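Local coordinates for BH1408 protein (Bacillus halodurans, PDB 4E0A), which probably transfers an acetyl group to an amine of a substrate, as a member of the GNAT family of N-acetyltransferases, at the interface of chains A and B. Residues are numbered along the deposited sequence; one frame, centred on the assembly and turned at random. Chains: chain A/B, BH1408 protein.

Contact 1: the interface of chains A and B. Residues chain A 127-129, 131, 149-150; chain B 148-150.
A:Val129 and B:Gln150 pair in antiparallel fashion where strand 146-155 of chain B is inserted between strands 124-130 and 146-155 of chain A, in the sheet of the GNAT acetyltransferase fold. Each gives its N-H to the other's carbonyl. A:Val129 N donates to B:Gln150 O at 2.9 Å, and the return bond from B:Gln150 N to A:Val129 O, 2.8 Å, closes a reciprocal antiparallel bridge. Beyond the strand end, A:Asp131 N donates to B:Gln148 O at 2.9 Å from above that carbonyl's plane, away from its lone pairs.

The side chain of B:Gln150 carries much of the remaining contact. Its CB touches two chain A groups, the carbonyl oxygen of A:Lys149 and CB of A:Gln150, the latter at 3.8 Å. CG sits between the backbone N and the carbonyl carbon (chi1 57°), and from there it lies alongside A:Val129, meeting CG1 at 3.8 Å. The chain then runs extended, and its amide NE2 comes to 4.1 Å from NE2 of A:Gln150. The two glutamines cross obliquely, their amide planes 38° apart, but A:Gln150 is poorly ordered and its amide position is doubtful. On the other face of the B strand, CB of B:Lys149 rests against A:Val129 O at 3.3 Å.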
# COMPACT_ATOMS: atom_id res chain seq x y z
N LEU A 127 3.61 -7.84 -3.18
CA LEU A 127 4.64 -7.24 -2.32
C LEU A 127 4.59 -5.74 -2.48
O LEU A 127 3.94 -5.24 -3.40
CB LEU A 127 6.04 -7.76 -2.70
CG LEU A 127 6.57 -7.49 -4.11
CD1 LEU A 127 7.15 -6.07 -4.30
CD2 LEU A 127 7.60 -8.54 -4.45
N ASP A 128 5.29 -5.02 -1.61
CA ASP A 128 5.40 -3.58 -1.78
C ASP A 128 6.84 -3.17 -1.96
O ASP A 128 7.73 -3.67 -1.28
CB ASP A 128 4.79 -2.84 -0.60
CG ASP A 128 3.28 -2.97 -0.56
OD1 ASP A 128 2.77 -3.72 0.30
OD2 ASP A 128 2.60 -2.34 -1.40
N VAL A 129 7.07 -2.25 -2.89
CA VAL A 129 8.41 -1.76 -3.12
C VAL A 129 8.42 -0.23 -3.18
O VAL A 129 7.51 0.40 -3.72
CB VAL A 129 9.01 -2.39 -4.40
CG1 VAL A 129 8.19 -1.98 -5.63
CG2 VAL A 129 10.48 -2.00 -4.55
N ASP A 131 9.51 3.55 -4.31
CA ASP A 131 9.67 4.13 -5.64
C ASP A 131 11.13 4.34 -6.04
O ASP A 131 11.49 4.20 -7.20
CB ASP A 131 8.88 5.46 -5.72
CG ASP A 131 9.07 6.20 -7.04
OD1 ASP A 131 8.64 5.68 -8.09
OD2 ASP A 131 9.63 7.33 -7.03
N LYS A 149 -1.23 -1.09 -7.64
CA LYS A 149 -1.62 0.24 -7.17
C LYS A 149 -0.41 0.90 -6.56
O LYS A 149 0.60 0.24 -6.27
CB LYS A 149 -2.76 0.14 -6.14
CG LYS A 149 -2.43 -0.75 -4.93
CD LYS A 149 -3.56 -0.73 -3.91
CE LYS A 149 -3.42 -1.84 -2.88
NZ LYS A 149 -2.29 -1.59 -1.94
N GLN A 150 -0.49 2.20 -6.35
CA GLN A 150 0.63 2.88 -5.74
C GLN A 150 0.20 3.89 -4.69
O GLN A 150 -0.89 4.48 -4.77
CB GLN A 150 1.49 3.54 -6.82
CG GLN A 150 0.80 4.61 -7.60
CD GLN A 150 1.65 5.06 -8.77
OE1 GLN A 150 1.64 6.23 -9.14
NE2 GLN A 150 2.39 4.13 -9.35
N GLN B 148 5.28 7.20 -3.74
CA GLN B 148 6.11 6.84 -2.60
C GLN B 148 6.53 5.39 -2.72
O GLN B 148 7.70 5.04 -2.59
CB GLN B 148 5.29 6.99 -1.32
CG GLN B 148 6.08 6.65 -0.06
CD GLN B 148 5.19 6.63 1.15
OE1 GLN B 148 4.67 5.58 1.53
NE2 GLN B 148 4.98 7.79 1.75
N LYS B 149 5.54 4.53 -2.92
CA LYS B 149 5.78 3.09 -3.03
C LYS B 149 4.67 2.45 -3.85
O LYS B 149 3.65 3.07 -4.11
CB LYS B 149 5.89 2.43 -1.65
CG LYS B 149 4.58 2.42 -0.84
CD LYS B 149 4.79 1.81 0.54
CE LYS B 149 3.69 2.25 1.51
NZ LYS B 149 2.34 1.94 0.94
N GLN B 150 4.87 1.21 -4.27
CA GLN B 150 3.81 0.56 -5.04
C GLN B 150 3.65 -0.91 -4.69
O GLN B 150 4.61 -1.60 -4.31
CB GLN B 150 4.05 0.74 -6.53
CG GLN B 150 5.38 0.23 -7.02
CD GLN B 150 5.56 0.44 -8.51
OE1 GLN B 150 5.55 -0.52 -9.28
NE2 GLN B 150 5.70 1.69 -8.93

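Contact 2: the interface of chains A and B. Residues chain A 137, 146-148, 150; chain B 150-152.
A:Gln148 and B:Thr151 are joined by a backbone hydrogen bond between the two copies of strand 146-155, which meet antiparallel. A:Gln148 N donates to B:Thr151 O at 2.8 Å. The same pairing sets A:Cys147 against selenomethionine B:Met152, where CA of B:Met152 passes 3.3 Å from A:Arg146 O.

The van der Waals contacts centre on A:Cys147. Its SG, turned away from its own backbone N (chi1 179°), rests on the flank of the B:Gln150 side chain, 3.9 Å from CB. Farther out, the amide oxygen OE1 of B:Gln150 lies 3.6 Å from CB of A:Cys147, a contact and not a hydrogen bond. A:Gln148 and B:Thr151 also run side by side in the same direction, with the methyl CG2 of the threonine 3.9 Å from the amide OE1 of the glutamine. A:Lys137, from helix 134-142, borders the patch with its aliphatic chain, CD standing 4.3 Å from B:Gln150 NE2.

Backbone pairing sets the register of the two strands about the two-fold axis, with the cysteine and glutamine side chains packing on one side of it; the arrangement may support a dimer.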
# COMPACT_ATOMS: atom_id res chain seq x y z
N LYS A 137 12.69 -2.99 -8.51
CA LYS A 137 11.66 -2.91 -9.54
C LYS A 137 12.05 -3.69 -10.82
O LYS A 137 11.24 -4.43 -11.37
CB LYS A 137 11.30 -1.46 -9.86
CG LYS A 137 10.55 -0.76 -8.72
CD LYS A 137 9.88 0.55 -9.16
CE LYS A 137 10.88 1.69 -9.29
NZ LYS A 137 10.19 3.00 -9.55
N ARG A 146 3.72 -6.98 -12.01
CA ARG A 146 3.17 -5.72 -12.52
C ARG A 146 2.63 -4.87 -11.38
O ARG A 146 2.31 -5.39 -10.30
CB ARG A 146 2.09 -6.01 -13.57
CG ARG A 146 0.84 -6.66 -13.02
CD ARG A 146 0.17 -7.59 -14.03
NE ARG A 146 0.96 -8.79 -14.28
CZ ARG A 146 0.48 -9.92 -14.80
NH1 ARG A 146 -0.80 -10.00 -15.13
NH2 ARG A 146 1.28 -10.96 -14.99
N CYS A 147 2.53 -3.56 -11.61
CA CYS A 147 2.02 -2.65 -10.59
C CYS A 147 0.52 -2.78 -10.46
O CYS A 147 -0.22 -2.67 -11.45
CB CYS A 147 2.41 -1.19 -10.88
SG CYS A 147 1.79 -0.00 -9.64
N GLN A 148 0.07 -3.02 -9.23
CA GLN A 148 -1.36 -3.11 -8.95
C GLN A 148 -1.89 -1.73 -8.60
O GLN A 148 -2.90 -1.26 -9.16
CB GLN A 148 -1.59 -4.06 -7.79
CG GLN A 148 -3.05 -4.29 -7.47
CD GLN A 148 -3.21 -5.04 -6.16
OE1 GLN A 148 -3.37 -4.43 -5.10
NE2 GLN A 148 -3.14 -6.35 -6.22
N GLN A 150 -0.49 2.20 -6.35
CA GLN A 150 0.63 2.88 -5.74
C GLN A 150 0.20 3.89 -4.69
O GLN A 150 -0.89 4.48 -4.77
CB GLN A 150 1.49 3.54 -6.82
CG GLN A 150 0.80 4.61 -7.60
CD GLN A 150 1.65 5.06 -8.77
OE1 GLN A 150 1.64 6.23 -9.14
NE2 GLN A 150 2.39 4.13 -9.35
N GLN B 150 4.87 1.21 -4.27
CA GLN B 150 3.81 0.56 -5.04
C GLN B 150 3.65 -0.91 -4.69
O GLN B 150 4.61 -1.60 -4.31
CB GLN B 150 4.05 0.74 -6.53
CG GLN B 150 5.38 0.23 -7.02
CD GLN B 150 5.56 0.44 -8.51
OE1 GLN B 150 5.55 -0.52 -9.28
NE2 GLN B 150 5.70 1.69 -8.93
N THR B 151 2.41 -1.37 -4.80
CA THR B 151 2.10 -2.78 -4.60
C THR B 151 2.25 -3.45 -5.94
O THR B 151 1.66 -3.02 -6.94
CB THR B 151 0.65 -2.96 -4.14
OG1 THR B 151 0.42 -2.22 -2.93
CG2 THR B 151 0.35 -4.45 -3.89
N MSE B 152 3.04 -4.52 -5.96
CA MSE B 152 3.25 -5.29 -7.17
C MSE B 152 2.57 -6.61 -7.03
O MSE B 152 2.40 -7.11 -5.91
CB MSE B 152 4.73 -5.48 -7.35
CG MSE B 152 5.37 -4.19 -7.10
SE MSE B 152 5.80 -3.56 -8.84
CE MSE B 152 7.53 -4.35 -8.58

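Contact 3: the interface of chains A and B. Residues chain A 86, 125-126, 147-148; chain B 29, 32, 153.
Carboxylate oxygen OE1 of B:Glu153 accepts from both chains. A:Gln148 NE2 reaches it across the interface at 2.9 Å, almost straight (173° at H) and from above the carboxylate plane. The two side chains cross at about a right angle, A:Gln148 CB lying 3.5 Å from B:Glu153 CD. CG of B:Glu153 stands between its backbone N and carbonyl carbon (chi1 61°) and the chain then runs extended, which carries the carboxylate to A:Gln148. From its own chain, B:Arg29 grips the carboxylate end-on in a salt bridge, which would hold it against rotation. B:Arg29 NH2 meets B:Glu153 OE1 at 2.9 Å. NH1 of B:Arg29 takes the syn lone pair of B:Glu153 OE2 at 2.8 Å. Water 1 links OE1 to A:Arg86 NH2, and water 2 links OE2 to A:Cys147 O.

A:Glu126 OE2 takes the second N-H of A:Gln148 NE2 at 2.9 Å. A:Arg86 NH2 forms a salt bridge to A:Glu126 OE2 at 3.0 Å, from the opposite face. The charges of A:Arg86 and B:Arg29 would probably offset the nearness of the two glutamates. B:Ile32 caps the cluster, CD1 4.0 Å from A:Gln148 CD. An alanine in place of B:Glu153 would probably cost the A:Gln148 amide its mate across the interface and leave B:Arg29 without this carboxylate and freer to turn.

The cluster lies where chain B strand 146-155 runs between strands 124-130 and 146-155 of chain A.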
# COMPACT_ATOMS: atom_id res chain seq x y z
N ARG A 86 -10.22 -12.75 -1.23
CA ARG A 86 -8.92 -12.86 -1.85
C ARG A 86 -7.90 -13.64 -1.01
O ARG A 86 -7.77 -13.43 0.19
CB ARG A 86 -8.39 -11.46 -2.15
CG ARG A 86 -7.36 -11.41 -3.22
CD ARG A 86 -7.34 -10.04 -3.84
NE ARG A 86 -6.06 -9.79 -4.48
CZ ARG A 86 -5.75 -10.24 -5.69
NH1 ARG A 86 -6.64 -10.95 -6.37
NH2 ARG A 86 -4.55 -9.98 -6.20
N ILE A 125 0.69 -13.48 -6.06
CA ILE A 125 1.77 -13.08 -5.16
C ILE A 125 1.78 -11.56 -5.17
O ILE A 125 1.65 -10.95 -6.23
CB ILE A 125 3.12 -13.59 -5.65
CG1 ILE A 125 3.12 -15.12 -5.67
CG2 ILE A 125 4.25 -13.06 -4.77
CD1 ILE A 125 4.34 -15.71 -6.32
N GLU A 126 1.92 -10.95 -3.99
CA GLU A 126 1.98 -9.50 -3.88
C GLU A 126 3.17 -9.08 -3.00
O GLU A 126 3.66 -9.87 -2.20
CB GLU A 126 0.68 -8.95 -3.30
CG GLU A 126 -0.56 -9.29 -4.12
CD GLU A 126 -1.81 -8.64 -3.54
OE1 GLU A 126 -1.82 -8.31 -2.33
OE2 GLU A 126 -2.79 -8.44 -4.30
N CYS A 147 2.53 -3.56 -11.61
CA CYS A 147 2.02 -2.65 -10.59
C CYS A 147 0.52 -2.78 -10.46
O CYS A 147 -0.22 -2.67 -11.45
CB CYS A 147 2.41 -1.19 -10.88
SG CYS A 147 1.79 -0.00 -9.64
N GLN A 148 0.07 -3.02 -9.23
CA GLN A 148 -1.36 -3.11 -8.95
C GLN A 148 -1.89 -1.73 -8.60
O GLN A 148 -2.90 -1.26 -9.16
CB GLN A 148 -1.59 -4.06 -7.79
CG GLN A 148 -3.05 -4.29 -7.47
CD GLN A 148 -3.21 -5.04 -6.16
OE1 GLN A 148 -3.37 -4.43 -5.10
NE2 GLN A 148 -3.14 -6.35 -6.22
N ARG B 29 -10.84 -3.81 -12.65
CA ARG B 29 -10.28 -4.87 -11.81
C ARG B 29 -11.36 -5.68 -11.09
O ARG B 29 -11.47 -5.64 -9.86
CB ARG B 29 -9.30 -4.29 -10.79
CG ARG B 29 -8.01 -3.73 -11.40
CD ARG B 29 -7.24 -4.78 -12.17
NE ARG B 29 -6.87 -5.94 -11.35
CZ ARG B 29 -5.70 -6.08 -10.73
NH1 ARG B 29 -4.78 -5.13 -10.83
NH2 ARG B 29 -5.45 -7.18 -10.02
N ILE B 32 -10.68 -7.90 -8.10
CA ILE B 32 -10.53 -7.31 -6.77
C ILE B 32 -11.83 -6.68 -6.28
O ILE B 32 -12.22 -6.86 -5.12
CB ILE B 32 -9.38 -6.28 -6.75
CG1 ILE B 32 -8.05 -7.00 -6.99
CG2 ILE B 32 -9.35 -5.53 -5.43
CD1 ILE B 32 -6.90 -6.09 -7.30
N GLU B 153 2.14 -7.17 -8.17
CA GLU B 153 1.38 -8.41 -8.15
C GLU B 153 1.80 -9.36 -9.26
O GLU B 153 2.21 -8.93 -10.34
CB GLU B 153 -0.12 -8.12 -8.29
CG GLU B 153 -0.47 -7.43 -9.59
CD GLU B 153 -1.92 -6.99 -9.70
OE1 GLU B 153 -2.78 -7.47 -8.92
OE2 GLU B 153 -2.19 -6.14 -10.58
O HOH W 1 -3.27 -9.96 -8.55
O HOH W 2 -1.98 -4.81 -12.75

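Strand 146-155 of both chains runs through all three contacts, so they follow one another along a continuous seam. The C-alpha centres of contact 1 and contact 2 are about 5 Å apart, and A:Gln150 and B:Gln150 belong to both. Contact 3 is centred about 8 Å from contact 2, with A:Cys147 and A:Gln148 in common, and about 12 Å from contact 1. Strand 124-130 of chain A takes part in contacts 1 and 3. Two-fold symmetry repeats every contact, and each chain's strand 146-155 enters the other's sheet. This suggests a strand-swapped dimer, though the structure alone does not prove one in solution.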